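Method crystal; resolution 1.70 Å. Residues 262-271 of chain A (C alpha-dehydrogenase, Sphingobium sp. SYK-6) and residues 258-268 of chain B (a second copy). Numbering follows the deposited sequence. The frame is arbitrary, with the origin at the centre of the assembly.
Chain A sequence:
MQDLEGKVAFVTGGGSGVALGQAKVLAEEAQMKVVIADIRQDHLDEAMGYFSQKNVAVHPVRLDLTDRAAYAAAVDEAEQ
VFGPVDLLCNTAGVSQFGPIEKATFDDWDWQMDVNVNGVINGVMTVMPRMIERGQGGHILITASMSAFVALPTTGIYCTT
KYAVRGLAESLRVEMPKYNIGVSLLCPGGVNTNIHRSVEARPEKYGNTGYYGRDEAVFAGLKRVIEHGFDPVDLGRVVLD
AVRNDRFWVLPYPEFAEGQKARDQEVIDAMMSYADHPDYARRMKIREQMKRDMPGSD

Chain A 262-271: RDQEVIDAMM
Chain B, residues 258-268: GQKARDQEVID

Both stretches are helical throughout, with phi/psi between about -55/-49 and -73/-15 and backbone N-to-O hydrogen bonds from residue i to i-4, as from Asp B268 N to Gln B264 O at 2.7 Å. The axes run antiparallel at 176° with a closest approach of 10.3 Å. Two CA pairs set the register: Asp A263 CA to Asp B263 CA at 6.6 Å and Ile A267 CA to Lys B260 CA at 7.3 Å. The pairing buries 323 Å² in total, and no hydrogen bond crosses it; the cross-chain contacts are largely van der Waals.

Along chain B, Gly B258 makes no contact. Gln B259 (chi1 t, chi2 p) points toward chain A and packs its aliphatic part there: CB lies 3.8 Å from CD1 of Ile A267 (m, m), while CG lies 4.3 Å from CG1 of Val A266 (t) and 4.1 Å from CE of Met A270 (m, t, t). Its amide is used within chain B. Gln B259 OE1 accepts from Arg B262 NE (2.9 Å) and Arg B262 NH2 (2.8 Å), and Gln B259 NE2 donates to Asp B263 OD1 (2.9 Å, 155°).

Lys B260 (m, t, t, t) leaves sideways, its CG 3.8 Å from Ile A267 CD1, so the aliphatic start of the lysine packs against that methyl. Ala B261 is out of reach, and Arg B262 (m, t, m) leaves sideways, its NH2 still 5.5 Å from Met A270 CE.

At Asp B263 the like residues meet, both chi1 m with chi2 -24° and both CB directed toward the partner helix. Asp A263 OD1 and Asp B263 OD1 are 3.7 Å apart, a like-charge approach; Asp A263 OD1 is also hydrogen-bonded elsewhere in the structure. Asp A263 OD2 lies 3.5 Å from Asp B263 CB, and Asp B263 OD2 is 3.9 Å from Ile A267 CD1.

Gln B264 (t, p) points away, its NE2 bonding Asp B268 OD1 at 2.8 Å. Ile B267 (m, m) leaves sideways, yet its CD1 comes within 3.9 Å of Asp A263 OD2.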

# COMPACT_ATOMS: atom_id res chain seq x y z
N ARG A 262 -6.39 10.56 11.89
CA ARG A 262 -5.93 10.29 10.53
C ARG A 262 -7.13 10.03 9.62
O ARG A 262 -7.17 10.52 8.49
CB ARG A 262 -4.97 9.09 10.52
CG ARG A 262 -3.59 9.40 11.07
CD ARG A 262 -2.64 8.23 10.88
NE ARG A 262 -2.96 7.11 11.77
CZ ARG A 262 -2.54 6.99 13.02
NH1 ARG A 262 -1.77 7.92 13.56
NH2 ARG A 262 -2.89 5.93 13.74
N ASP A 263 -8.09 9.26 10.11
CA ASP A 263 -9.31 8.98 9.35
C ASP A 263 -10.09 10.27 9.06
O ASP A 263 -10.55 10.48 7.94
CB ASP A 263 -10.21 8.00 10.11
CG ASP A 263 -9.56 6.65 10.33
OD1 ASP A 263 -8.64 6.27 9.57
OD2 ASP A 263 -9.98 5.95 11.28
N GLN A 264 -10.24 11.12 10.08
CA GLN A 264 -11.04 12.33 9.94
C GLN A 264 -10.46 13.25 8.87
O GLN A 264 -11.20 13.95 8.18
CB GLN A 264 -11.13 13.07 11.28
CG GLN A 264 -12.19 14.16 11.30
CD GLN A 264 -13.58 13.61 11.05
OE1 GLN A 264 -13.97 12.60 11.64
NE2 GLN A 264 -14.32 14.25 10.17
N GLU A 265 -9.14 13.25 8.75
CA GLU A 265 -8.47 14.02 7.70
C GLU A 265 -9.01 13.65 6.33
O GLU A 265 -9.36 14.53 5.53
CB GLU A 265 -6.96 13.78 7.74
CG GLU A 265 -6.14 15.02 8.03
CD GLU A 265 -4.64 14.77 7.96
OE1 GLU A 265 -4.23 13.80 7.29
OE2 GLU A 265 -3.88 15.53 8.59
N VAL A 266 -9.09 12.35 6.07
CA VAL A 266 -9.59 11.85 4.79
C VAL A 266 -11.06 12.21 4.59
O VAL A 266 -11.44 12.72 3.54
CB VAL A 266 -9.39 10.31 4.69
CG1 VAL A 266 -10.17 9.73 3.52
CG2 VAL A 266 -7.91 9.97 4.57
N ILE A 267 -11.88 11.94 5.61
CA ILE A 267 -13.30 12.27 5.56
C ILE A 267 -13.49 13.76 5.29
O ILE A 267 -14.30 14.14 4.43
CB ILE A 267 -14.01 11.88 6.87
CG1 ILE A 267 -13.88 10.38 7.15
CG2 ILE A 267 -15.49 12.28 6.84
CD1 ILE A 267 -14.38 9.48 6.02
N ASP A 268 -12.75 14.60 6.00
CA ASP A 268 -12.86 16.04 5.83
C ASP A 268 -12.45 16.46 4.42
O ASP A 268 -13.05 17.36 3.84
CB ASP A 268 -12.00 16.78 6.86
CG ASP A 268 -12.57 16.70 8.27
OD1 ASP A 268 -13.74 16.29 8.41
OD2 ASP A 268 -11.85 17.06 9.22
N ALA A 269 -11.44 15.80 3.87
CA ALA A 269 -10.97 16.11 2.53
C ALA A 269 -12.05 15.79 1.50
O ALA A 269 -12.32 16.59 0.61
CB ALA A 269 -9.70 15.34 2.22
N MET A 270 -12.66 14.62 1.64
CA MET A 270 -13.77 14.23 0.78
C MET A 270 -14.91 15.23 0.90
O MET A 270 -15.48 15.68 -0.10
CB MET A 270 -14.27 12.83 1.12
CG MET A 270 -13.28 11.72 0.89
SD MET A 270 -13.96 10.13 1.39
CE MET A 270 -12.66 9.01 0.88
N MET A 271 -15.25 15.58 2.13
CA MET A 271 -16.38 16.47 2.39
C MET A 271 -16.08 17.92 2.02
O MET A 271 -17.00 18.74 1.91
CB MET A 271 -16.80 16.39 3.86
CG MET A 271 -17.44 15.07 4.28
SD MET A 271 -18.81 14.53 3.23
CE MET A 271 -19.81 16.02 3.17
N GLY B 258 -19.26 5.65 3.30
CA GLY B 258 -18.69 4.34 3.06
C GLY B 258 -17.31 4.21 3.69
O GLY B 258 -16.97 3.16 4.23
N GLN B 259 -16.53 5.28 3.63
CA GLN B 259 -15.19 5.28 4.20
C GLN B 259 -15.25 5.29 5.73
O GLN B 259 -14.41 4.69 6.40
CB GLN B 259 -14.37 6.47 3.68
CG GLN B 259 -12.90 6.44 4.06
CD GLN B 259 -12.20 5.17 3.60
OE1 GLN B 259 -12.36 4.74 2.46
NE2 GLN B 259 -11.44 4.55 4.50
N LYS B 260 -16.24 5.98 6.28
CA LYS B 260 -16.44 6.01 7.73
C LYS B 260 -16.66 4.61 8.27
O LYS B 260 -16.19 4.28 9.36
CB LYS B 260 -17.65 6.88 8.10
CG LYS B 260 -17.45 8.38 7.99
CD LYS B 260 -18.73 9.09 8.40
CE LYS B 260 -18.57 10.60 8.43
NZ LYS B 260 -19.80 11.23 8.99
N ALA B 261 -17.38 3.80 7.51
CA ALA B 261 -17.67 2.42 7.91
C ALA B 261 -16.41 1.57 7.87
O ALA B 261 -16.15 0.79 8.78
CB ALA B 261 -18.74 1.83 7.00
N ARG B 262 -15.63 1.73 6.81
CA ARG B 262 -14.35 1.04 6.69
C ARG B 262 -13.43 1.45 7.83
O ARG B 262 -12.76 0.61 8.43
CB ARG B 262 -13.70 1.34 5.34
CG ARG B 262 -14.36 0.62 4.17
CD ARG B 262 -13.57 0.83 2.88
NE ARG B 262 -13.69 2.19 2.37
CZ ARG B 262 -14.68 2.63 1.60
NH1 ARG B 262 -15.65 1.81 1.23
NH2 ARG B 262 -14.69 3.89 1.19
N ASP B 263 -13.41 2.75 8.14
CA ASP B 263 -12.60 3.25 9.25
C ASP B 263 -13.05 2.66 10.58
O ASP B 263 -12.22 2.24 11.39
CB ASP B 263 -12.68 4.78 9.32
CG ASP B 263 -12.13 5.47 8.08
OD1 ASP B 263 -11.30 4.87 7.37
OD2 ASP B 263 -12.53 6.62 7.83
N GLN B 264 -14.36 2.62 10.81
CA GLN B 264 -14.90 2.16 12.09
C GLN B 264 -14.52 0.70 12.34
O GLN B 264 -14.31 0.30 13.49
CB GLN B 264 -16.43 2.32 12.12
CG GLN B 264 -17.02 2.16 13.50
CD GLN B 264 -16.49 3.19 14.48
OE1 GLN B 264 -16.42 4.38 14.16
NE2 GLN B 264 -16.10 2.74 15.66
N GLU B 265 -14.44 -0.09 11.27
CA GLU B 265 -14.00 -1.47 11.37
C GLU B 265 -12.64 -1.56 12.06
O GLU B 265 -12.45 -2.35 12.99
CB GLU B 265 -13.93 -2.11 9.99
CG GLU B 265 -14.86 -3.29 9.80
CD GLU B 265 -14.69 -3.97 8.45
OE1 GLU B 265 -13.60 -3.84 7.85
OE2 GLU B 265 -15.65 -4.62 7.99
N VAL B 266 -11.71 -0.74 11.59
CA VAL B 266 -10.36 -0.71 12.14
C VAL B 266 -10.37 -0.24 13.59
O VAL B 266 -9.76 -0.87 14.46
CB VAL B 266 -9.44 0.20 11.29
CG1 VAL B 266 -8.12 0.49 12.01
CG2 VAL B 266 -9.17 -0.43 9.94
N ILE B 267 -11.05 0.87 13.86
CA ILE B 267 -11.17 1.40 15.21
C ILE B 267 -11.76 0.35 16.15
O ILE B 267 -11.24 0.13 17.25
CB ILE B 267 -12.04 2.67 15.25
CG1 ILE B 267 -11.45 3.77 14.36
CG2 ILE B 267 -12.22 3.19 16.68
CD1 ILE B 267 -10.01 4.14 14.68
N ASP B 268 -12.83 -0.31 15.71
CA ASP B 268 -13.47 -1.33 16.53
C ASP B 268 -12.53 -2.50 16.79
O ASP B 268 -12.54 -3.07 17.89
CB ASP B 268 -14.76 -1.84 15.85
CG ASP B 268 -15.88 -0.81 15.89
OD1 ASP B 268 -15.76 0.18 16.64
OD2 ASP B 268 -16.88 -1.00 15.18